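Rifamycin polyketide synthase (Amycolatopsis mediterranei, PDB 4LN9) probably dehydrates beta-hydroxyacyl polyketide intermediates, through the double-hotdog dehydratase domain of its terminal module, during rifamycin biosynthesis. Local coordinates at residues Leu86-Gly91 with Pro97-Leu102; Ser209-Glu214 with Pro287-Leu292; Phe232-Ala237 with Gly302-Leu307; Leu243-Val248 with Val282-Pro287. All coordinates share one frame; numbering follows the deposited sequence.

Interaction 1: Leu86-Gly91 with Pro97-Leu102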
# COMPACT_ATOMS: atom_id res chain seq x y z
N LEU A 86 11.28 -12.41 -1.55
CA LEU A 86 10.22 -11.42 -1.47
C LEU A 86 8.85 -12.09 -1.57
O LEU A 86 7.94 -11.78 -0.81
CB LEU A 86 10.38 -10.38 -2.57
CG LEU A 86 11.69 -9.59 -2.52
CD1 LEU A 86 11.75 -8.57 -3.64
CD2 LEU A 86 11.87 -8.93 -1.17
N ALA A 87 8.71 -12.99 -2.54
CA ALA A 87 7.44 -13.66 -2.80
C ALA A 87 7.03 -14.49 -1.60
O ALA A 87 5.89 -14.42 -1.14
CB ALA A 87 7.54 -14.52 -4.05
N VAL A 88 7.98 -15.24 -1.05
CA VAL A 88 7.66 -16.11 0.07
C VAL A 88 7.41 -15.33 1.37
O VAL A 88 6.49 -15.67 2.12
CB VAL A 88 8.72 -17.19 0.29
CG1 VAL A 88 8.47 -17.93 1.60
CG2 VAL A 88 8.71 -18.16 -0.89
N ARG A 89 8.06 -14.18 1.52
CA ARG A 89 7.78 -13.31 2.66
C ARG A 89 6.36 -12.75 2.59
O ARG A 89 5.65 -12.71 3.59
CB ARG A 89 8.79 -12.16 2.75
CG ARG A 89 8.41 -11.06 3.74
CD ARG A 89 8.45 -11.55 5.18
NE ARG A 89 8.20 -10.47 6.14
CZ ARG A 89 7.00 -10.15 6.61
NH1 ARG A 89 5.92 -10.79 6.18
NH2 ARG A 89 6.87 -9.17 7.50
N ALA A 90 5.94 -12.36 1.39
CA ALA A 90 4.59 -11.84 1.19
C ALA A 90 3.56 -12.93 1.47
O ALA A 90 2.60 -12.73 2.22
CB ALA A 90 4.44 -11.31 -0.22
N GLY A 91 3.75 -14.09 0.84
CA GLY A 91 2.88 -15.24 1.06
C GLY A 91 2.73 -15.59 2.53
O GLY A 91 1.63 -15.86 3.00
N PRO A 97 2.52 -19.74 2.56
CA PRO A 97 3.98 -19.72 2.51
C PRO A 97 4.58 -20.50 1.34
O PRO A 97 5.77 -20.36 1.06
CB PRO A 97 4.37 -20.37 3.84
CG PRO A 97 3.24 -21.29 4.16
CD PRO A 97 2.01 -20.60 3.64
N VAL A 98 3.78 -21.32 0.66
CA VAL A 98 4.32 -22.20 -0.38
C VAL A 98 4.34 -21.52 -1.75
O VAL A 98 3.32 -21.04 -2.23
CB VAL A 98 3.53 -23.52 -0.48
CG1 VAL A 98 4.06 -24.37 -1.63
CG2 VAL A 98 3.63 -24.29 0.83
N LEU A 99 5.52 -21.48 -2.37
CA LEU A 99 5.66 -20.91 -3.70
C LEU A 99 5.38 -21.96 -4.78
O LEU A 99 6.26 -22.71 -5.19
CB LEU A 99 7.05 -20.29 -3.89
CG LEU A 99 7.28 -19.43 -5.14
CD1 LEU A 99 6.18 -18.38 -5.29
CD2 LEU A 99 8.65 -18.78 -5.12
N ASP A 100 4.11 -22.04 -5.17
CA ASP A 100 3.63 -23.02 -6.15
C ASP A 100 4.35 -22.80 -7.47
O ASP A 100 4.90 -23.73 -8.06
CB ASP A 100 2.12 -22.85 -6.34
CG ASP A 100 1.45 -24.08 -6.91
OD1 ASP A 100 2.13 -25.11 -7.12
OD2 ASP A 100 0.22 -24.03 -7.15
N GLU A 101 4.43 -21.53 -7.88
CA GLU A 101 5.05 -21.17 -9.14
C GLU A 101 5.50 -19.71 -9.12
O GLU A 101 4.85 -18.85 -8.52
CB GLU A 101 4.08 -21.41 -10.30
CG GLU A 101 4.65 -21.14 -11.68
CD GLU A 101 3.74 -21.61 -12.79
OE1 GLU A 101 2.56 -21.93 -12.50
OE2 GLU A 101 4.19 -21.68 -13.95
N LEU A 102 6.68 -19.45 -9.68
CA LEU A 102 7.11 -18.08 -9.94
C LEU A 102 7.87 -17.99 -11.25
O LEU A 102 8.81 -18.75 -11.49
CB LEU A 102 7.99 -17.56 -8.79
CG LEU A 102 8.25 -16.05 -8.76
CD1 LEU A 102 6.96 -15.29 -8.48
CD2 LEU A 102 9.32 -15.70 -7.73

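Interaction 2: Ser209-Glu214 with Pro287-Leu292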
# COMPACT_ATOMS: atom_id res chain seq x y z
N SER A 209 26.75 -39.06 -13.71
CA SER A 209 27.29 -38.52 -14.96
C SER A 209 26.30 -37.75 -15.83
O SER A 209 26.59 -36.63 -16.26
CB SER A 209 28.00 -39.61 -15.77
OG SER A 209 28.91 -39.04 -16.70
N GLY A 210 25.20 -38.39 -16.21
CA GLY A 210 24.29 -37.83 -17.21
C GLY A 210 23.19 -36.98 -16.60
O GLY A 210 23.46 -35.96 -15.97
N ASN A 211 21.95 -37.39 -16.82
CA ASN A 211 20.80 -36.79 -16.15
C ASN A 211 20.66 -37.33 -14.73
O ASN A 211 19.73 -36.97 -14.01
CB ASN A 211 19.52 -37.04 -16.95
CG ASN A 211 18.37 -36.14 -16.52
OD1 ASN A 211 17.38 -36.61 -15.96
ND2 ASN A 211 18.50 -34.85 -16.79
N THR A 212 21.60 -38.18 -14.34
CA THR A 212 21.58 -38.79 -13.01
C THR A 212 22.64 -38.12 -12.13
O THR A 212 22.87 -38.54 -10.99
CB THR A 212 21.83 -40.31 -13.11
OG1 THR A 212 21.78 -40.90 -11.81
CG2 THR A 212 23.18 -40.59 -13.75
N THR A 213 23.18 -37.02 -12.63
CA THR A 213 24.14 -36.19 -11.90
C THR A 213 23.55 -35.65 -10.60
O THR A 213 22.50 -35.00 -10.61
CB THR A 213 24.61 -35.01 -12.76
OG1 THR A 213 25.43 -35.49 -13.84
CG2 THR A 213 25.41 -34.02 -11.93
N GLU A 214 24.26 -35.86 -9.49
CA GLU A 214 24.00 -35.15 -8.24
C GLU A 214 25.17 -34.22 -7.93
O GLU A 214 26.33 -34.62 -8.01
CB GLU A 214 23.84 -36.14 -7.09
CG GLU A 214 22.73 -37.16 -7.28
CD GLU A 214 22.74 -38.23 -6.20
OE1 GLU A 214 23.61 -39.13 -6.27
OE2 GLU A 214 21.90 -38.16 -5.28
N PRO A 287 15.67 -33.25 -12.39
CA PRO A 287 14.44 -33.97 -12.74
C PRO A 287 14.26 -34.11 -14.26
O PRO A 287 13.72 -35.12 -14.72
CB PRO A 287 13.33 -33.08 -12.16
CG PRO A 287 14.00 -32.27 -11.10
CD PRO A 287 15.39 -32.03 -11.61
N GLU A 288 14.64 -33.08 -15.01
CA GLU A 288 14.67 -33.14 -16.47
C GLU A 288 15.98 -32.50 -16.94
O GLU A 288 16.75 -32.00 -16.12
CB GLU A 288 13.48 -32.38 -17.06
CG GLU A 288 12.15 -32.65 -16.36
CD GLU A 288 11.55 -33.99 -16.75
OE1 GLU A 288 11.64 -34.37 -17.94
OE2 GLU A 288 10.98 -34.66 -15.86
N ARG A 289 16.24 -32.53 -18.24
CA ARG A 289 17.56 -32.16 -18.74
C ARG A 289 17.83 -30.66 -18.67
O ARG A 289 18.98 -30.22 -18.71
CB ARG A 289 17.78 -32.67 -20.17
CG ARG A 289 19.25 -32.93 -20.50
CD ARG A 289 19.46 -33.10 -22.00
NE ARG A 289 19.45 -34.51 -22.40
CZ ARG A 289 19.33 -34.93 -23.65
NH1 ARG A 289 19.23 -34.05 -24.64
NH2 ARG A 289 19.30 -36.23 -23.92
N ASP A 290 16.77 -29.87 -18.52
CA ASP A 290 16.90 -28.42 -18.49
C ASP A 290 16.56 -27.85 -17.12
O ASP A 290 16.37 -26.64 -16.97
CB ASP A 290 16.00 -27.78 -19.55
CG ASP A 290 14.53 -27.97 -19.26
OD1 ASP A 290 14.18 -28.93 -18.53
OD2 ASP A 290 13.71 -27.16 -19.75
N SER A 291 16.44 -28.72 -16.12
CA SER A 291 15.94 -28.29 -14.81
C SER A 291 16.77 -28.77 -13.62
O SER A 291 17.52 -29.74 -13.71
CB SER A 291 14.47 -28.65 -14.64
OG SER A 291 14.28 -30.06 -14.69
N LEU A 292 16.56 -28.11 -12.48
CA LEU A 292 17.22 -28.47 -11.22
C LEU A 292 16.18 -28.71 -10.12
O LEU A 292 15.14 -28.05 -10.09
CB LEU A 292 18.16 -27.35 -10.78
CG LEU A 292 19.36 -27.04 -11.66
CD1 LEU A 292 20.14 -25.87 -11.07
CD2 LEU A 292 20.26 -28.27 -11.79

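Interaction 3: Phe232-Ala237 with Gly302-Leu307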
# COMPACT_ATOMS: atom_id res chain seq x y z
N PHE A 232 16.38 -12.69 7.27
CA PHE A 232 15.69 -13.20 6.08
C PHE A 232 14.92 -14.48 6.38
O PHE A 232 15.25 -15.20 7.32
CB PHE A 232 16.70 -13.46 4.96
CG PHE A 232 17.14 -12.23 4.23
CD1 PHE A 232 16.28 -11.58 3.36
CD2 PHE A 232 18.44 -11.77 4.35
CE1 PHE A 232 16.70 -10.46 2.66
CE2 PHE A 232 18.87 -10.67 3.63
CZ PHE A 232 17.99 -10.00 2.80
N GLY A 233 13.96 -14.81 5.52
CA GLY A 233 13.50 -16.18 5.40
C GLY A 233 14.64 -17.09 4.99
O GLY A 233 15.08 -17.95 5.77
N ILE A 234 15.21 -16.82 3.82
CA ILE A 234 16.54 -17.30 3.49
C ILE A 234 17.31 -16.22 2.72
O ILE A 234 16.74 -15.55 1.86
CB ILE A 234 16.48 -18.59 2.65
CG1 ILE A 234 17.88 -19.18 2.45
CG2 ILE A 234 15.80 -18.33 1.31
CD1 ILE A 234 17.88 -20.59 1.92
N HIS A 235 18.53 -15.93 3.16
CA HIS A 235 19.33 -14.90 2.49
C HIS A 235 19.52 -15.23 1.03
O HIS A 235 19.82 -16.38 0.68
CB HIS A 235 20.68 -14.72 3.19
CG HIS A 235 21.47 -13.52 2.70
ND1 HIS A 235 21.81 -13.37 1.41
CD2 HIS A 235 21.99 -12.42 3.38
CE1 HIS A 235 22.50 -12.22 1.27
NE2 HIS A 235 22.63 -11.66 2.48
N PRO A 236 19.13 -14.30 0.15
CA PRO A 236 19.17 -14.59 -1.28
C PRO A 236 20.53 -15.08 -1.75
O PRO A 236 20.62 -15.83 -2.73
CB PRO A 236 18.84 -13.24 -1.92
CG PRO A 236 17.96 -12.57 -0.92
CD PRO A 236 18.45 -13.02 0.43
N ALA A 237 21.60 -14.66 -1.07
CA ALA A 237 22.94 -15.12 -1.42
C ALA A 237 23.17 -16.57 -1.01
O ALA A 237 23.82 -17.33 -1.74
CB ALA A 237 24.00 -14.21 -0.82
N GLY A 302 18.36 -30.27 10.13
CA GLY A 302 16.97 -29.88 9.89
C GLY A 302 16.77 -29.30 8.50
O GLY A 302 17.61 -28.55 8.01
N LEU A 303 15.62 -29.58 7.89
CA LEU A 303 15.31 -29.01 6.58
C LEU A 303 15.31 -27.48 6.60
O LEU A 303 14.67 -26.87 7.45
CB LEU A 303 13.93 -29.49 6.11
CG LEU A 303 13.86 -30.62 5.08
CD1 LEU A 303 12.40 -30.83 4.69
CD2 LEU A 303 14.71 -30.32 3.86
N VAL A 304 15.83 -26.88 5.53
CA VAL A 304 15.78 -25.43 5.35
C VAL A 304 15.00 -25.00 4.10
O VAL A 304 14.11 -24.16 4.18
CB VAL A 304 17.18 -24.80 5.35
CG1 VAL A 304 17.09 -23.30 5.11
CG2 VAL A 304 17.90 -25.10 6.66
N VAL A 305 15.33 -25.59 2.95
CA VAL A 305 14.61 -25.28 1.72
C VAL A 305 14.48 -26.50 0.80
O VAL A 305 15.38 -27.35 0.76
CB VAL A 305 15.23 -24.09 0.96
CG1 VAL A 305 16.74 -24.26 0.83
CG2 VAL A 305 14.58 -23.93 -0.41
N THR A 306 13.31 -26.67 0.21
CA THR A 306 13.15 -27.64 -0.88
C THR A 306 12.62 -26.95 -2.13
O THR A 306 11.82 -26.02 -2.05
CB THR A 306 12.22 -28.80 -0.50
OG1 THR A 306 10.96 -28.28 -0.05
CG2 THR A 306 12.83 -29.64 0.61
N LEU A 307 13.10 -27.41 -3.28
CA LEU A 307 12.70 -26.84 -4.55
C LEU A 307 12.40 -27.97 -5.53
O LEU A 307 13.28 -28.79 -5.82
CB LEU A 307 13.81 -25.95 -5.10
CG LEU A 307 13.65 -25.43 -6.53
CD1 LEU A 307 12.31 -24.71 -6.67
CD2 LEU A 307 14.80 -24.51 -6.90

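Interaction 4: Leu243-Val248 with Val282-Pro287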
# COMPACT_ATOMS: atom_id res chain seq x y z
N LEU A 243 22.38 -22.97 -5.39
CA LEU A 243 22.08 -23.36 -6.76
C LEU A 243 23.28 -23.19 -7.71
O LEU A 243 23.49 -24.00 -8.61
CB LEU A 243 20.87 -22.59 -7.29
CG LEU A 243 19.52 -22.94 -6.66
CD1 LEU A 243 18.50 -21.84 -6.93
CD2 LEU A 243 19.02 -24.28 -7.15
N HIS A 244 24.06 -22.13 -7.49
CA HIS A 244 25.19 -21.86 -8.39
C HIS A 244 26.42 -22.68 -8.10
O HIS A 244 27.30 -22.80 -8.96
CB HIS A 244 25.49 -20.36 -8.50
CG HIS A 244 26.26 -19.79 -7.32
ND1 HIS A 244 25.96 -18.59 -6.79
CD2 HIS A 244 27.49 -20.15 -6.78
CE1 HIS A 244 26.88 -18.27 -5.86
NE2 HIS A 244 27.81 -19.23 -5.84
N SER A 245 26.31 -23.54 -7.08
CA SER A 245 27.29 -24.61 -6.88
C SER A 245 27.43 -25.51 -8.10
O SER A 245 28.52 -26.00 -8.40
CB SER A 245 26.94 -25.44 -5.64
OG SER A 245 25.80 -26.25 -5.88
N THR A 246 26.34 -25.68 -8.84
CA THR A 246 26.36 -26.47 -10.07
C THR A 246 27.25 -25.83 -11.14
O THR A 246 27.88 -26.53 -11.94
CB THR A 246 24.95 -26.67 -10.65
OG1 THR A 246 24.30 -25.40 -10.83
CG2 THR A 246 24.11 -27.54 -9.72
N MET A 247 27.26 -24.50 -11.17
CA MET A 247 28.08 -23.76 -12.12
C MET A 247 29.53 -23.73 -11.66
O MET A 247 30.44 -23.98 -12.45
CB MET A 247 27.56 -22.32 -12.25
CG MET A 247 26.32 -22.18 -13.12
SD MET A 247 25.42 -20.66 -12.76
CE MET A 247 26.77 -19.47 -12.71
N VAL A 248 29.73 -23.40 -10.39
CA VAL A 248 31.04 -23.52 -9.77
C VAL A 248 31.65 -24.90 -10.03
O VAL A 248 32.81 -25.01 -10.42
CB VAL A 248 30.97 -23.27 -8.25
CG1 VAL A 248 32.27 -23.71 -7.58
CG2 VAL A 248 30.69 -21.81 -7.96
N VAL A 282 23.74 -29.07 0.86
CA VAL A 282 22.79 -29.07 -0.25
C VAL A 282 23.00 -30.26 -1.19
O VAL A 282 24.13 -30.74 -1.36
CB VAL A 282 22.85 -27.75 -1.05
CG1 VAL A 282 22.85 -26.56 -0.10
CG2 VAL A 282 24.08 -27.73 -1.94
N ARG A 283 21.90 -30.82 -1.68
CA ARG A 283 21.92 -31.73 -2.83
C ARG A 283 21.15 -31.13 -4.00
O ARG A 283 19.98 -30.77 -3.86
CB ARG A 283 21.31 -33.09 -2.46
CG ARG A 283 21.13 -34.03 -3.64
CD ARG A 283 20.36 -35.28 -3.26
NE ARG A 283 20.24 -36.23 -4.37
CZ ARG A 283 19.23 -36.26 -5.22
NH1 ARG A 283 18.24 -35.38 -5.12
NH2 ARG A 283 19.18 -37.19 -6.17
N VAL A 284 21.81 -31.00 -5.14
CA VAL A 284 21.16 -30.50 -6.35
C VAL A 284 21.14 -31.57 -7.43
O VAL A 284 22.16 -32.20 -7.71
CB VAL A 284 21.85 -29.23 -6.88
CG1 VAL A 284 21.17 -28.76 -8.16
CG2 VAL A 284 21.82 -28.13 -5.83
N ALA A 285 19.95 -31.84 -7.97
CA ALA A 285 19.80 -32.86 -9.01
C ALA A 285 18.97 -32.37 -10.21
O ALA A 285 18.43 -31.27 -10.19
CB ALA A 285 19.19 -34.13 -8.43
N LYS A 286 18.82 -33.25 -11.20
CA LYS A 286 18.09 -32.92 -12.43
C LYS A 286 16.87 -33.81 -12.60
O LYS A 286 16.99 -34.96 -13.02
CB LYS A 286 19.01 -33.08 -13.64
CG LYS A 286 19.97 -31.92 -13.85
CD LYS A 286 21.40 -32.42 -14.04
CE LYS A 286 22.35 -31.26 -14.35
NZ LYS A 286 23.75 -31.59 -13.94
N PRO A 287 15.67 -33.25 -12.39
CA PRO A 287 14.44 -33.97 -12.74
C PRO A 287 14.26 -34.11 -14.26
O PRO A 287 13.72 -35.12 -14.72
CB PRO A 287 13.33 -33.08 -12.16
CG PRO A 287 14.00 -32.27 -11.10
CD PRO A 287 15.39 -32.03 -11.61

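Interaction 1: Leu86-Gly91 with Pro97-Leu102
Val88 and Leu99 illustrate how a helix settles on a strand through small branched groups. Val88 CG2 lies 4.0 Å from Leu99 CB. The sister methyl, Val88 CG1, comes within 3.7 Å of Pro97 O. CG1 is anti to the backbone N (chi1 170°), which sets it against Pro97 O, while CG2, beside the backbone N, meets Leu99. Just before it in the helix, Ala87 offers its single methyl to two leucines: Ala87 CB stands 4.3 Å from Leu99 CD1, and equally far from Leu102 CD2. No hydrogen bond spans the segments, and the grip is apolar apart from the Pro97 carbonyl against Val88.

That residues three apart both point at the helix follows from the strand itself. Leu99 centres an inverse gamma turn, while Asp100 and Glu101 face Val152 together in a classic beta bulge, which shifts the alternation and brings Leu102 round beside Leu99. The segment axes approach to 8.3 Å at an angle of 121°. Strand 98-104 is flanked by strands 146-154 and 263-272, and helix 80-93 extends the packing onto the latter, where Val88 and Leu99 both touch Leu270.

Interaction 2: Ser209-Glu214 with Pro287-Leu292
The flat carboxamide of Asn211 is the group that crosses to segment 287-292, where it meets the main chain at the Glu288-Arg289 peptide. Its nitrogen and oxygen are probably interchanged in the model, so the approach is better judged from the backbones, whose CA atoms in Asn211 and Arg289 lie 6.2 Å apart. Arg289 contributes its CA and CB to this contact, not its guanidinium. With CG anti to the backbone N (chi1 -165°), the Asn211 side chain extends across from its own turn.

Both partners are loops stiffened from within. Gly210 to Thr213 form a type I beta turn, and Thr213 OG1 donates to Gly210 O at 2.9 Å, arriving 34° out of the carbonyl plane. Glu288 to Ser291 form a second type I turn, closed by Ser291 N to Glu288 O at 3.3 Å. Ser291 also sends its hydroxyl back, so that OG accepts from Glu288 N at 3.1 Å, on a bent path of 135°. These internal bonds brace each turn, and the Asn211 side chain spans the gap at an exposed surface.

Nearby, Glu214 forms salt bridges with Arg207 and Arg283, and Asn211 touches Lys286. The pair is an example of neighbouring beta-hairpin loops: one joins strands 201-207 and 214-220, the other strands 279-285 and 291-297, at one end of the antiparallel hotdog framework.

Interaction 3: Phe232-Ala237 with Gly302-Leu307
Beside Ile234, which reaches Val304 and Val305 across the contact, His235 makes the shortest sound polar bond: its ND1 accepts from Ala237 N at 2.8 Å. The amide lies in the imidazole plane, only 2° out of it, and the N-H points at ND1 with an angle of 154°. His235 thereby acts as N-cap of helix 236-251 and ties down the chain just after Ile234. Before it, Phe232 has Pro236 CD 3.7 Å above its plane, over the ring centre, so the loop folds back on the first residue of the helix.

From this loop Ile234 extends toward strand 303-313. Its CG1 is anti to the backbone N (chi1 -173°), and chi2 continues the extension, carrying CD1 to 4.0 Å from Val305 CG1 and 4.3 Å from Val304 CG1. The Ile234 and Val305 side chains meet at about a right angle. Two successive valines can both take part because Val304 and Val305 form a classic beta bulge opposite Ala296, interrupting the usual up-and-down pattern.

The Glu85 carboxylate accepts from the backbone N of Gly233 and of Ile234, linking the loop to helix 80-93. His235 and Pro236 open an HPxLLD sequence characteristic of polyketide synthase dehydratases, which in relatives supplies an active-site acid; Ile234, just ahead of it, packs against strand 303-313 of the double-hotdog fold.

Interaction 4: Leu243-Val248 with Val282-Pro287
Val284 and Thr246 make the closest approach between the helix and the strand, with Val284 CG1 only 3.5 Å from Thr246 CG2. The valine gives up more surface to this contact than any other residue. CG1 is placed anti to its backbone N (chi1 178°), and the threonine comes at it crosswise, the two side chains lying at about a right angle. The other methyl, CG2, turns to Ser245, whose OG is 4.4 Å away; that hydroxyl is bonded to Ala242 O within the helix, so it meets the valine merely by packing.

Thr246 divides its labour between its two branches. CG2 packs on the strand, while OG1, held between the backbone N and the carbonyl carbon (chi1 54°), donates to Leu243 O at 2.7 Å, nearly in line with the carbonyl at 168°. The helix is kinked here, and Thr246 N makes only a weak bond of 3.3 Å to Leu243 O, so the hydroxyl supplements the main chain at the irregular turn.

In hotdog terms, this is the central helix lying against its surrounding antiparallel strands. Strand 279-285 runs between 214-220 and 291-297, and Val284 also touches Leu292 and Leu294 of the latter.

Leu243 starts out pointing away from the strand, yet Leu243 CD2 ends 4.9 Å from Val284 CG2, a looser apolar neighbour of Val284. Two residues earlier in the strand, Val282 also has its CB directed toward the helix, and packs on Ala217 and Ile219.

The four contacts sample both halves of the double hotdog. Interaction 1 comes first along the chain and is complete before the others open; its centre is about 12 Å from that of interaction 3 and about 25 Å from that of interaction 2. Interactions 3 and 4 both draw on helix 236-251, its start and its middle, and touch through Leu307 and Leu243. Interaction 4 falls between the two segments of interaction 2 in sequence, shares Pro287 with it and lies about 9 Å away, centre to centre, joined by the Glu214-Arg283 salt bridge. Buried packing on the strands by helices and by the loop leading into helix 236-251 thus gives way to exposed hairpin loops.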